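Glyco_hydro_cc domain-containing protein (Trichoderma gamsii, PDB 6UBD) probably binds beta-1,3-glucan oligosaccharides through a glycoside hydrolase family 128 (beta/alpha)8-barrel fold. Local coordinates at residues H54-A59 with V71-G76; E106-G111 with M146-D151; I118-G123 with E152-Q157; S171-K176 with V199-C204. One frame throughout, in Å; residues are numbered along the deposited sequence.

Contact 1. Residues H54-A59 with V71-G76; sequences HDWTPA and VSMLWG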
loop_
_atom_site.group_PDB
_atom_site.type_symbol
_atom_site.label_atom_id
_atom_site.label_comp_id
_atom_site.label_asym_id
_atom_site.label_seq_id
_atom_site.Cartn_x
_atom_site.Cartn_y
_atom_site.Cartn_z
ATOM N N HIS A 54 -6.141 -2.337 -3.504
ATOM C CA HIS A 54 -5.390 -3.600 -3.476
ATOM C C HIS A 54 -5.882 -4.483 -2.340
ATOM O O HIS A 54 -6.583 -3.952 -1.447
ATOM C CB HIS A 54 -3.862 -3.393 -3.483
ATOM C CG HIS A 54 -3.303 -3.105 -2.118
ATOM N ND1 HIS A 54 -2.870 -4.104 -1.299
ATOM C CD2 HIS A 54 -3.010 -1.922 -1.499
ATOM C CE1 HIS A 54 -2.337 -3.566 -0.214
ATOM N NE2 HIS A 54 -2.416 -2.230 -0.301
ATOM N N ASP A 55 -5.554 -5.767 -2.327
ATOM C CA ASP A 55 -5.928 -6.685 -1.233
ATOM C C ASP A 55 -4.785 -7.655 -0.943
ATOM O O ASP A 55 -5.072 -8.725 -0.430
ATOM C CB ASP A 55 -7.254 -7.378 -1.523
ATOM C CG ASP A 55 -7.171 -8.358 -2.698
ATOM O OD1 ASP A 55 -6.098 -8.498 -3.318
ATOM O OD2 ASP A 55 -8.217 -9.037 -2.951
ATOM N N TRP A 56 -3.550 -7.206 -1.160
ATOM C CA TRP A 56 -2.336 -8.030 -0.919
ATOM C C TRP A 56 -2.224 -9.278 -1.841
ATOM O O TRP A 56 -1.270 -10.050 -1.661
ATOM C CB TRP A 56 -2.192 -8.416 0.563
ATOM C CG TRP A 56 -2.065 -7.215 1.476
ATOM C CD1 TRP A 56 -0.939 -6.505 1.803
ATOM C CD2 TRP A 56 -3.142 -6.587 2.213
ATOM N NE1 TRP A 56 -1.232 -5.473 2.657
ATOM C CE2 TRP A 56 -2.565 -5.491 2.886
ATOM C CE3 TRP A 56 -4.533 -6.826 2.329
ATOM C CZ2 TRP A 56 -3.352 -4.629 3.674
ATOM C CZ3 TRP A 56 -5.290 -5.948 3.108
ATOM C CH2 TRP A 56 -4.710 -4.875 3.794
ATOM N N THR A 57 -3.175 -9.502 -2.754
ATOM C CA THR A 57 -3.167 -10.684 -3.652
ATOM C C THR A 57 -2.771 -10.315 -5.083
ATOM O O THR A 57 -2.693 -9.149 -5.464
ATOM C CB THR A 57 -4.531 -11.398 -3.687
ATOM O OG1 THR A 57 -5.458 -10.773 -4.615
ATOM C CG2 THR A 57 -5.145 -11.605 -2.305
ATOM N N PRO A 58 -2.437 -11.312 -5.948
ATOM C CA PRO A 58 -2.125 -11.050 -7.356
ATOM C C PRO A 58 -3.257 -10.470 -8.204
ATOM O O PRO A 58 -2.967 -9.931 -9.262
ATOM C CB PRO A 58 -1.708 -12.444 -7.865
ATOM C CG PRO A 58 -1.167 -13.158 -6.636
ATOM C CD PRO A 58 -2.127 -12.692 -5.567
ATOM N N ALA A 59 -4.508 -10.632 -7.732
ATOM C CA ALA A 59 -5.702 -10.298 -8.541
ATOM C C ALA A 59 -6.839 -9.854 -7.616
ATOM O O ALA A 59 -7.747 -10.634 -7.314
ATOM C CB ALA A 59 -6.114 -11.442 -9.416
ATOM N N VAL A 71 -5.083 -3.106 -8.241
ATOM C CA VAL A 71 -3.616 -3.096 -8.277
ATOM C C VAL A 71 -3.120 -4.457 -7.743
ATOM O O VAL A 71 -3.476 -4.910 -6.636
ATOM C CB VAL A 71 -3.040 -1.921 -7.486
ATOM C CG1 VAL A 71 -1.517 -1.971 -7.357
ATOM C CG2 VAL A 71 -3.516 -0.606 -8.068
ATOM N N SER A 72 -2.265 -5.140 -8.551
ATOM C CA SER A 72 -1.731 -6.475 -8.219
ATOM C C SER A 72 -0.580 -6.372 -7.208
ATOM O O SER A 72 0.116 -5.345 -7.181
ATOM C CB SER A 72 -1.265 -7.104 -9.530
ATOM O OG SER A 72 -0.650 -8.402 -9.394
ATOM N N MET A 73 -0.363 -7.439 -6.471
ATOM C CA MET A 73 0.821 -7.555 -5.575
ATOM C C MET A 73 1.428 -8.956 -5.718
ATOM O O MET A 73 0.673 -9.920 -5.788
ATOM C CB MET A 73 0.441 -7.311 -4.099
ATOM C CG MET A 73 1.580 -7.443 -3.137
ATOM S SD MET A 73 1.232 -7.085 -1.394
ATOM C CE MET A 73 0.806 -5.340 -1.381
ATOM N N LEU A 74 2.759 -9.045 -5.665
ATOM C CA LEU A 74 3.441 -10.309 -5.258
ATOM C C LEU A 74 3.905 -10.146 -3.789
ATOM O O LEU A 74 4.839 -9.426 -3.523
ATOM C CB LEU A 74 4.615 -10.662 -6.178
ATOM C CG LEU A 74 5.436 -11.873 -5.731
ATOM C CD1 LEU A 74 4.564 -13.129 -5.639
ATOM C CD2 LEU A 74 6.554 -12.174 -6.711
ATOM N N TRP A 75 3.187 -10.778 -2.862
ATOM C CA TRP A 75 3.359 -10.505 -1.439
ATOM C C TRP A 75 4.754 -10.938 -0.936
ATOM O O TRP A 75 5.384 -10.198 -0.118
ATOM C CB TRP A 75 2.207 -11.186 -0.667
ATOM C CG TRP A 75 2.137 -10.928 0.817
ATOM C CD1 TRP A 75 1.383 -9.949 1.447
ATOM C CD2 TRP A 75 2.737 -11.681 1.902
ATOM N NE1 TRP A 75 1.521 -10.000 2.809
ATOM C CE2 TRP A 75 2.343 -11.064 3.111
ATOM C CE3 TRP A 75 3.627 -12.784 1.967
ATOM C CZ2 TRP A 75 2.741 -11.552 4.366
ATOM C CZ3 TRP A 75 4.022 -13.254 3.200
ATOM C CH2 TRP A 75 3.589 -12.638 4.388
ATOM N N GLY A 76 5.199 -12.145 -1.311
ATOM C CA GLY A 76 6.452 -12.677 -0.796
ATOM C C GLY A 76 7.020 -13.758 -1.678
ATOM O O GLY A 76 6.728 -13.835 -2.880
HETATM O O HOH W 1 -3.405 -6.562 -4.429
HETATM O O HOH W 2 0.325 -11.484 -3.543
#

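Contact 2. Residues E106-G111 with M146-D151; sequences EPDCSG and MCRQKD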
loop_
_atom_site.group_PDB
_atom_site.type_symbol
_atom_site.label_atom_id
_atom_site.label_comp_id
_atom_site.label_asym_id
_atom_site.label_seq_id
_atom_site.Cartn_x
_atom_site.Cartn_y
_atom_site.Cartn_z
ATOM N N GLU A 106 6.625 -5.879 3.207
ATOM C CA GLU A 106 7.402 -5.890 4.488
ATOM C C GLU A 106 8.372 -7.088 4.535
ATOM O O GLU A 106 8.382 -7.868 5.479
ATOM C CB GLU A 106 6.429 -5.872 5.683
ATOM C CG GLU A 106 5.545 -4.569 5.701
ATOM C CD GLU A 106 4.688 -4.426 6.943
ATOM O OE1 GLU A 106 4.545 -5.427 7.692
ATOM O OE2 GLU A 106 4.107 -3.301 7.124
ATOM N N PRO A 107 9.310 -7.198 3.558
ATOM C CA PRO A 107 10.334 -8.262 3.601
ATOM C C PRO A 107 11.236 -8.114 4.827
ATOM O O PRO A 107 11.909 -9.115 5.184
ATOM C CB PRO A 107 11.038 -8.082 2.256
ATOM C CG PRO A 107 10.966 -6.593 1.982
ATOM C CD PRO A 107 9.547 -6.249 2.441
ATOM N N ASP A 108 11.339 -6.911 5.418
ATOM C CA ASP A 108 12.144 -6.579 6.611
ATOM C C ASP A 108 11.434 -6.884 7.938
ATOM O O ASP A 108 12.034 -6.571 8.982
ATOM C CB ASP A 108 12.628 -5.121 6.531
ATOM C CG ASP A 108 11.532 -4.059 6.351
ATOM O OD1 ASP A 108 10.417 -4.405 5.871
ATOM O OD2 ASP A 108 11.856 -2.881 6.692
ATOM N N CYS A 109 10.296 -7.557 7.926
ATOM C CA CYS A 109 9.621 -7.992 9.173
ATOM C C CYS A 109 9.251 -9.499 9.059
ATOM O O CYS A 109 9.249 -10.082 7.953
ATOM C CB CYS A 109 8.382 -7.165 9.481
ATOM S SG CYS A 109 8.635 -5.659 10.454
ATOM N N SER A 110 8.938 -10.137 10.176
ATOM C CA SER A 110 8.702 -11.583 10.320
ATOM C C SER A 110 7.264 -11.850 10.774
ATOM O O SER A 110 6.476 -10.934 11.078
ATOM C CB SER A 110 9.759 -12.230 11.263
ATOM O OG SER A 110 9.652 -11.680 12.547
ATOM N N GLY A 111 6.924 -13.125 10.772
ATOM C CA GLY A 111 5.602 -13.593 11.188
ATOM C C GLY A 111 4.896 -14.269 10.008
ATOM O O GLY A 111 4.749 -13.643 8.932
ATOM N N MET A 146 8.539 -1.224 2.993
ATOM C CA MET A 146 9.309 -1.558 4.208
ATOM C C MET A 146 8.522 -1.349 5.518
ATOM O O MET A 146 7.947 -0.259 5.804
ATOM C CB MET A 146 10.541 -0.642 4.287
ATOM C CG MET A 146 11.497 -0.824 3.093
ATOM S SD MET A 146 12.115 -2.523 2.835
ATOM C CE MET A 146 11.132 -2.998 1.397
ATOM N N CYS A 147 8.580 -2.317 6.405
ATOM C CA CYS A 147 7.999 -2.134 7.776
ATOM C C CYS A 147 8.840 -1.179 8.601
ATOM O O CYS A 147 8.302 -0.581 9.551
ATOM C CB CYS A 147 7.788 -3.473 8.496
ATOM S SG CYS A 147 9.326 -4.270 9.030
ATOM N N ARG A 148 10.111 -0.995 8.298
ATOM C CA ARG A 148 10.964 -0.106 9.095
ATOM C C ARG A 148 10.722 1.374 8.719
ATOM O O ARG A 148 11.351 2.245 9.370
ATOM C CB ARG A 148 12.479 -0.426 8.953
ATOM C CG ARG A 148 13.032 -1.619 9.711
ATOM C CD ARG A 148 13.235 -1.286 11.156
ATOM N NE ARG A 148 13.819 -2.351 11.897
ATOM C CZ ARG A 148 13.972 -2.352 13.197
ATOM N NH1 ARG A 148 13.561 -1.345 13.942
ATOM N NH2 ARG A 148 14.563 -3.381 13.789
ATOM N N GLN A 149 9.877 1.664 7.743
ATOM C CA GLN A 149 9.491 3.091 7.480
ATOM C C GLN A 149 10.751 3.913 7.206
ATOM O O GLN A 149 11.666 3.388 6.444
ATOM C CB GLN A 149 8.622 3.666 8.586
ATOM C CG GLN A 149 7.349 2.854 8.847
ATOM C CD GLN A 149 6.397 3.602 9.762
ATOM O OE1 GLN A 149 5.872 4.694 9.416
ATOM N NE2 GLN A 149 6.144 3.084 10.972
ATOM N N LYS A 150 10.933 5.088 7.747
ATOM C CA LYS A 150 12.130 5.920 7.471
ATOM C C LYS A 150 13.440 5.317 8.045
ATOM O O LYS A 150 14.512 5.837 7.626
ATOM C CB LYS A 150 11.956 7.332 7.985
ATOM C CG LYS A 150 11.958 7.438 9.513
ATOM C CD LYS A 150 11.745 8.833 10.134
ATOM C CE LYS A 150 12.006 8.927 11.667
ATOM N NZ LYS A 150 13.346 8.386 12.177
ATOM N N ASP A 151 13.355 4.284 8.879
ATOM C CA ASP A 151 14.570 3.643 9.428
ATOM C C ASP A 151 15.044 2.461 8.560
ATOM O O ASP A 151 15.952 1.721 9.036
ATOM C CB ASP A 151 14.277 3.247 10.881
ATOM C CG ASP A 151 13.892 4.383 11.814
ATOM O OD1 ASP A 151 14.405 5.496 11.593
ATOM O OD2 ASP A 151 13.065 4.120 12.697
HETATM O O HOH W 3 14.016 -5.090 10.325
#

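Contact 3. Residues I118-G123 with E152-Q157; sequences IDVNTG and ESWLKQ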
loop_
_atom_site.group_PDB
_atom_site.type_symbol
_atom_site.label_atom_id
_atom_site.label_comp_id
_atom_site.label_asym_id
_atom_site.label_seq_id
_atom_site.Cartn_x
_atom_site.Cartn_y
_atom_site.Cartn_z
ATOM N N ILE A 118 11.905 -12.003 3.874
ATOM C CA ILE A 118 12.892 -12.552 2.902
ATOM C C ILE A 118 14.105 -11.629 2.874
ATOM O O ILE A 118 13.936 -10.370 2.966
ATOM C CB ILE A 118 12.300 -12.774 1.483
ATOM C CG1 ILE A 118 11.631 -11.521 0.874
ATOM C CG2 ILE A 118 11.336 -13.988 1.499
ATOM C CD1 ILE A 118 11.220 -11.703 -0.605
ATOM N N ASP A 119 15.280 -12.213 2.599
ATOM C CA ASP A 119 16.483 -11.376 2.463
ATOM C C ASP A 119 16.544 -10.685 1.089
ATOM O O ASP A 119 15.772 -11.007 0.177
ATOM C CB ASP A 119 17.735 -12.133 2.847
ATOM C CG ASP A 119 18.057 -13.324 1.997
ATOM O OD1 ASP A 119 17.598 -13.384 0.848
ATOM O OD2 ASP A 119 18.927 -14.124 2.430
ATOM N N VAL A 120 17.490 -9.764 0.958
ATOM C CA VAL A 120 17.671 -8.990 -0.295
ATOM C C VAL A 120 17.992 -9.914 -1.452
ATOM O O VAL A 120 17.411 -9.782 -2.559
ATOM C CB VAL A 120 18.706 -7.872 -0.153
ATOM C CG1 VAL A 120 19.173 -7.323 -1.500
ATOM C CG2 VAL A 120 18.126 -6.771 0.708
ATOM N N ASN A 121 18.877 -10.924 -1.254
ATOM C CA ASN A 121 19.250 -11.866 -2.319
ATOM C C ASN A 121 17.989 -12.574 -2.849
ATOM O O ASN A 121 17.816 -12.710 -4.086
ATOM C CB ASN A 121 20.302 -12.840 -1.754
ATOM C CG ASN A 121 20.702 -13.944 -2.692
ATOM O OD1 ASN A 121 21.263 -13.590 -3.679
ATOM N ND2 ASN A 121 20.337 -15.186 -2.366
ATOM N N THR A 122 17.158 -13.087 -1.947
ATOM C CA THR A 122 15.921 -13.777 -2.344
ATOM C C THR A 122 14.949 -12.810 -3.061
ATOM O O THR A 122 14.366 -13.138 -4.096
ATOM C CB THR A 122 15.291 -14.392 -1.090
ATOM O OG1 THR A 122 16.258 -15.302 -0.531
ATOM C CG2 THR A 122 13.982 -15.097 -1.368
ATOM N N GLY A 123 14.841 -11.580 -2.556
ATOM C CA GLY A 123 14.067 -10.550 -3.224
ATOM C C GLY A 123 14.472 -10.238 -4.652
ATOM O O GLY A 123 13.631 -10.067 -5.520
ATOM N N GLU A 152 14.483 2.215 7.389
ATOM C CA GLU A 152 14.840 1.056 6.579
ATOM C C GLU A 152 16.331 1.056 6.163
ATOM O O GLU A 152 16.895 2.082 5.849
ATOM C CB GLU A 152 13.957 1.000 5.330
ATOM C CG GLU A 152 14.217 2.098 4.324
ATOM C CD GLU A 152 15.337 1.853 3.296
ATOM O OE1 GLU A 152 15.767 0.655 3.115
ATOM O OE2 GLU A 152 15.767 2.857 2.678
ATOM N N SER A 153 16.810 -0.195 6.062
ATOM C CA SER A 153 18.065 -0.518 5.330
ATOM C C SER A 153 17.817 -1.549 4.224
ATOM O O SER A 153 18.718 -1.686 3.356
ATOM C CB SER A 153 19.163 -0.902 6.260
ATOM O OG SER A 153 18.812 -2.113 6.952
ATOM N N TRP A 154 16.759 -2.330 4.209
ATOM C CA TRP A 154 16.585 -3.410 3.201
ATOM C C TRP A 154 16.459 -2.808 1.791
ATOM O O TRP A 154 17.075 -3.368 0.856
ATOM C CB TRP A 154 15.343 -4.262 3.662
ATOM C CG TRP A 154 15.080 -5.531 2.902
ATOM C CD1 TRP A 154 15.251 -6.787 3.420
ATOM C CD2 TRP A 154 14.529 -5.718 1.577
ATOM N NE1 TRP A 154 14.868 -7.746 2.509
ATOM C CE2 TRP A 154 14.430 -7.117 1.385
ATOM C CE3 TRP A 154 14.083 -4.890 0.526
ATOM C CZ2 TRP A 154 13.991 -7.688 0.189
ATOM C CZ3 TRP A 154 13.641 -5.436 -0.662
ATOM C CH2 TRP A 154 13.583 -6.835 -0.813
ATOM N N LEU A 155 15.570 -1.803 1.608
ATOM C CA LEU A 155 15.319 -1.270 0.263
ATOM C C LEU A 155 16.602 -0.562 -0.211
ATOM O O LEU A 155 16.866 -0.584 -1.416
ATOM C CB LEU A 155 14.109 -0.328 0.302
ATOM C CG LEU A 155 13.580 0.057 -1.090
ATOM C CD1 LEU A 155 13.060 -1.167 -1.860
ATOM C CD2 LEU A 155 12.488 1.089 -0.985
ATOM N N LYS A 156 17.364 0.009 0.666
ATOM C CA LYS A 156 18.608 0.705 0.235
ATOM C C LYS A 156 19.592 -0.289 -0.386
ATOM O O LYS A 156 20.198 0.022 -1.449
ATOM C CB LYS A 156 19.200 1.465 1.441
ATOM C CG LYS A 156 20.397 2.296 1.053
ATOM C CD LYS A 156 20.805 3.248 2.099
ATOM C CE LYS A 156 19.759 4.325 2.211
ATOM N NZ LYS A 156 20.085 5.292 3.287
ATOM N N GLN A 157 19.673 -1.470 0.225
ATOM C CA GLN A 157 20.549 -2.544 -0.276
ATOM C C GLN A 157 19.939 -3.128 -1.565
ATOM O O GLN A 157 20.693 -3.337 -2.567
ATOM C CB GLN A 157 20.737 -3.546 0.855
ATOM C CG GLN A 157 21.729 -4.660 0.474
ATOM C CD GLN A 157 23.152 -4.142 0.361
ATOM O OE1 GLN A 157 23.562 -3.219 1.069
ATOM N NE2 GLN A 157 23.948 -4.746 -0.499
#

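Contact 4. Residues S171-K176 with V199-C204; sequences SIHIFK and VTEFAC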
loop_
_atom_site.group_PDB
_atom_site.type_symbol
_atom_site.label_atom_id
_atom_site.label_comp_id
_atom_site.label_asym_id
_atom_site.label_seq_id
_atom_site.Cartn_x
_atom_site.Cartn_y
_atom_site.Cartn_z
ATOM N N SER A 171 6.729 2.250 -2.974
ATOM C CA SER A 171 5.612 1.890 -2.049
ATOM C C SER A 171 6.103 2.070 -0.635
ATOM O O SER A 171 7.172 1.531 -0.256
ATOM C CB SER A 171 5.244 0.411 -2.249
ATOM O OG SER A 171 4.908 0.111 -3.578
ATOM N N ILE A 172 5.324 2.800 0.198
ATOM C CA ILE A 172 5.636 3.063 1.630
ATOM C C ILE A 172 4.450 2.739 2.535
ATOM O O ILE A 172 3.287 2.842 2.107
ATOM C CB ILE A 172 6.229 4.489 1.819
ATOM C CG1 ILE A 172 5.174 5.597 1.721
ATOM C CG2 ILE A 172 7.392 4.677 0.814
ATOM C CD1 ILE A 172 5.756 6.996 2.064
ATOM N N HIS A 173 4.780 2.342 3.744
ATOM C CA HIS A 173 3.787 2.108 4.816
ATOM C C HIS A 173 3.998 3.202 5.874
ATOM O O HIS A 173 5.117 3.375 6.348
ATOM C CB HIS A 173 3.997 0.719 5.449
ATOM C CG HIS A 173 3.491 -0.396 4.577
ATOM N ND1 HIS A 173 3.469 -1.726 5.022
ATOM C CD2 HIS A 173 2.919 -0.365 3.349
ATOM C CE1 HIS A 173 2.915 -2.456 4.042
ATOM N NE2 HIS A 173 2.561 -1.666 3.024
ATOM N N ILE A 174 2.926 3.933 6.249
ATOM C CA ILE A 174 3.025 5.010 7.292
ATOM C C ILE A 174 2.171 4.638 8.524
ATOM O O ILE A 174 0.916 4.594 8.424
ATOM C CB ILE A 174 2.621 6.341 6.660
ATOM C CG1 ILE A 174 3.558 6.750 5.520
ATOM C CG2 ILE A 174 2.633 7.417 7.781
ATOM C CD1 ILE A 174 3.310 8.109 4.876
ATOM N N PHE A 175 2.859 4.291 9.579
ATOM C CA PHE A 175 2.259 3.928 10.888
ATOM C C PHE A 175 2.898 4.890 11.870
ATOM O O PHE A 175 3.983 4.662 12.387
ATOM C CB PHE A 175 2.488 2.466 11.234
ATOM C CG PHE A 175 1.924 1.503 10.226
ATOM C CD1 PHE A 175 0.566 1.468 9.963
ATOM C CD2 PHE A 175 2.747 0.582 9.605
ATOM C CE1 PHE A 175 0.053 0.563 9.073
ATOM C CE2 PHE A 175 2.232 -0.306 8.664
ATOM C CZ PHE A 175 0.870 -0.297 8.369
ATOM N N LYS A 176 2.195 6.018 12.155
ATOM C CA LYS A 176 2.712 7.160 12.960
ATOM C C LYS A 176 1.532 7.802 13.711
ATOM O O LYS A 176 0.367 7.574 13.330
ATOM C CB LYS A 176 3.384 8.234 12.083
ATOM C CG LYS A 176 4.623 7.773 11.304
ATOM C CD LYS A 176 5.834 7.509 12.245
ATOM C CE LYS A 176 7.072 7.007 11.531
ATOM N NZ LYS A 176 8.163 6.763 12.494
ATOM N N VAL A 199 1.481 5.550 -0.842
ATOM C CA VAL A 199 1.318 5.107 0.562
ATOM C C VAL A 199 0.357 3.930 0.555
ATOM O O VAL A 199 -0.863 4.108 0.497
ATOM C CB VAL A 199 0.807 6.255 1.458
ATOM C CG1 VAL A 199 0.724 5.820 2.934
ATOM C CG2 VAL A 199 1.715 7.465 1.361
ATOM N N THR A 200 0.892 2.717 0.499
ATOM C CA THR A 200 0.083 1.526 0.178
ATOM C C THR A 200 -0.624 0.934 1.417
ATOM O O THR A 200 -1.535 0.088 1.249
ATOM C CB THR A 200 0.928 0.515 -0.604
ATOM O OG1 THR A 200 2.013 0.113 0.252
ATOM C CG2 THR A 200 1.414 1.064 -1.955
ATOM N N GLU A 201 -0.182 1.349 2.598
ATOM C CA GLU A 201 -0.960 1.152 3.858
ATOM C C GLU A 201 -0.651 2.347 4.750
ATOM O O GLU A 201 0.482 2.768 4.838
ATOM C CB GLU A 201 -0.583 -0.074 4.683
ATOM C CG GLU A 201 -0.898 -1.434 4.025
ATOM C CD GLU A 201 -0.474 -2.573 4.928
ATOM O OE1 GLU A 201 -0.692 -2.465 6.138
ATOM O OE2 GLU A 201 0.044 -3.577 4.448
ATOM N N PHE A 202 -1.670 2.882 5.466
ATOM C CA PHE A 202 -1.469 3.859 6.588
ATOM C C PHE A 202 -2.493 3.604 7.692
ATOM O O PHE A 202 -3.604 3.106 7.455
ATOM C CB PHE A 202 -1.425 5.319 6.095
ATOM C CG PHE A 202 -2.796 5.853 5.663
ATOM C CD1 PHE A 202 -3.719 6.320 6.609
ATOM C CD2 PHE A 202 -3.140 5.928 4.325
ATOM C CE1 PHE A 202 -4.963 6.777 6.189
ATOM C CE2 PHE A 202 -4.410 6.363 3.919
ATOM C CZ PHE A 202 -5.310 6.799 4.856
ATOM N N ALA A 203 -2.018 3.866 8.909
ATOM C CA ALA A 203 -2.906 3.834 10.105
ATOM C C ALA A 203 -2.228 4.614 11.212
ATOM O O ALA A 203 -0.993 4.791 11.294
ATOM C CB ALA A 203 -3.159 2.429 10.634
ATOM N N CYS A 204 -3.048 5.135 12.152
ATOM C CA CYS A 204 -2.591 5.910 13.341
ATOM C C CYS A 204 -2.088 4.912 14.400
ATOM O O CYS A 204 -2.875 4.108 14.941
ATOM C CB CYS A 204 -3.748 6.738 13.887
ATOM S SG CYS A 204 -3.342 7.905 15.222
#

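Contact 1. Residues H54-A59 with V71-G76
Met73 CE sits obliquely against two rings, 3.8 Å from His54 CE1 and 3.8 Å from Trp56 CD1, while His54 CE1 lies over one face of the Trp56 indole, offset toward the rim. At the edge of the imidazole, in its plane, is Trp56 CA. This is the mouth of a (beta/alpha)8 barrel, where the chain leaves strand 52-54 beside its parallel neighbour 69-73. The imidazole is held in its setting from two sides: ND1 accepts from Trp56 N, close to the ring plane, and NE2 bonds to Thr200 O. Trp56 NE1 is engaged by Glu201 OE2. The thioether follows the indole, with Met73 CG anti to the backbone N (chi1 179°) and the chain turning only at its last torsion (chi3 -64°). That brings Met73 SD to 3.7 Å from Trp56 CA and 4.9 Å from the centroid of the Trp56 five-membered ring, an oblique Met-aromatic contact.

Beyond the rings, backbone carbonyls carry the contact. Met73 N bonds to Thr57 O at 3.1 Å, and Ser72 OG donates to Pro58 O at 2.8 Å. The loop is tied to itself by an Asx turn at Asp55, whose OD1 takes both Thr57 N and Thr57 OG1, and by an ST turn in which Thr57 OG1 accepts from Ala59 N. Water 2 donates to Trp56 O at 2.9 Å and to Met73 O, and accepts from Trp75 N.

Contact 2. Residues E106-G111 with M146-D151
Cys109 and Cys147 are joined covalently, SG to SG at 2.1 Å, with the disulfide torsion near 92°. Cys147 SG reaches its partner from a position between its own backbone N and carbonyl carbon (chi1 72°).

Hydrogen bonding centres on the Asp108 carboxylate, which grips two successive amides of the turn opposite. Asp108 OD1 takes Cys147 N at 2.8 Å on its syn side, and OD2 takes Arg148 N at 3.0 Å from above the carboxylate plane. With Asp108 replaced by an alanine, the amides of Cys147 and Arg148 would probably be left without this acceptor, and the turn from Met146 to Gln149 could shift about the disulfide. A water adds a bridge, donating to Asp108 O and accepting from Arg148 NE.

Van der Waals contacts fill in around these bonds. Met146, bent at chi2 and chi3, lays SD alongside the Asp108 carboxylate, 3.9 Å from its CG, and brings CE into apolar contact 3.6 Å from Pro107 CG, the side chains crossing at about a right angle. Glu106, extended beyond CG, rests its CD 3.6 Å from Cys147 CB; its oxygens turn to His173 ND1 and Ser115 OG.

Two loops following parallel strands 100-102 and 140-142 meet at the rim of a (beta/alpha)8 barrel. Glu106, in an Asn-Glu-Pro sequence, probably occupies the place of the acid/base carboxylate in clan GH-A glycosidases.

Contact 3. Residues I118-G123 with E152-Q157
Two helix starts of the (beta/alpha)8 barrel, those of helices 120-136 and 154-159, meet here near the protein surface, and the Trp154 indole reaches from one to the other. Its NE1 donates to Ile118 O at 2.8 Å; the donor lies in the carbonyl plane, while the oxygen stands somewhat out of the plane of the indole. Trp154 CG is anti to the backbone N (chi1 -172°), a setting that sends the ring across to the other helix.

One face of the indole carries Val120 CG2, a CH-pi contact 3.7 Å from the centroid of the five-membered ring and almost straight above it. Val120 CG2 also lies 3.6 Å from Trp154 O, and Gln157 CB and CG pack against the valine branches from one helical turn on. At the indole edge comes Gly123 CA, 4.5 Å from Trp154 CZ2; a CB at this glycine would clash with the ring. Pro107 and Met146 touch the same tryptophan, linking it to the disulfide-bearing loops.

Each helix start also has its own carboxylate. Glu152 OE1 takes Lys156 N on its syn lone pair, and Asp119 N-caps the other helix, its OD1 accepting Thr122 N at 2.8 Å and Thr122 OG1 at 2.7 Å.

Contact 4. Residues S171-K176 with V199-C204
Strands 171-176 and 199-204 run parallel, their axes 4.7 Å apart and 19° askew, bonded by Thr200 N to Ile172 O, Ile174 N to Glu201 O and Ala203 N to Ile174 O. They belong to a right-handed beta-alpha-beta crossover of the (beta/alpha)8 barrel. Ile172 pairs with Val199 but Ile174 with Phe202: the second strand holds an extra residue, a beta bulge.

On the face with His173, Phe175 and Ala203, Glu201 CG stands anti to its carbonyl carbon (chi1 -67°), and the extended chain passes over the imidazole: Glu201 CB makes a CH-pi contact 3.9 Å from the His173 centroid, and OE2 comes within 3.1 Å of His173 CE1. Thr200 OG1 meets the ring edge, 3.3 Å from His173 CD2. His173 ND1 bonds to Glu106, and Glu201 OE2 to Trp56 NE1. A leucine in place of His173 would probably leave Glu106 OE2 without this partner and Glu201 without the flat ring beside its chain. Phe175 turns its edge to the carboxylate, CZ 3.5 Å from Glu201 OE1. Glu201 lies on the seventh barrel strand, consistent with the nucleophile position of clan GH-A.

The opposite face packs on helix 179-193, with Val199 CG2 3.9 Å from Ile174 CD1.

Contacts 1 and 2 each touch contact 4, and the three probably border the sugar-binding cleft. Contact 1, its centre about 16 Å from that of contact 4, reaches it through Trp56 NE1 to Glu201 OE2 and His54 NE2 to Thr200 O, both 2.9 Å. From contact 2, about 11 Å from contact 4 between centres, Glu106 OE2 comes to His173 ND1 at 2.7 Å and Gln149 NE2 to Phe175 O at 3.0 Å. The two carboxylates lie near each other, Glu106 CD 5.8 Å from Glu201 CD, close to the spacing of retaining glycosidases. Contact 3 stands outside the cleft, backing contact 2 where Pro107 CG packs 3.6 Å from Trp154 CE2.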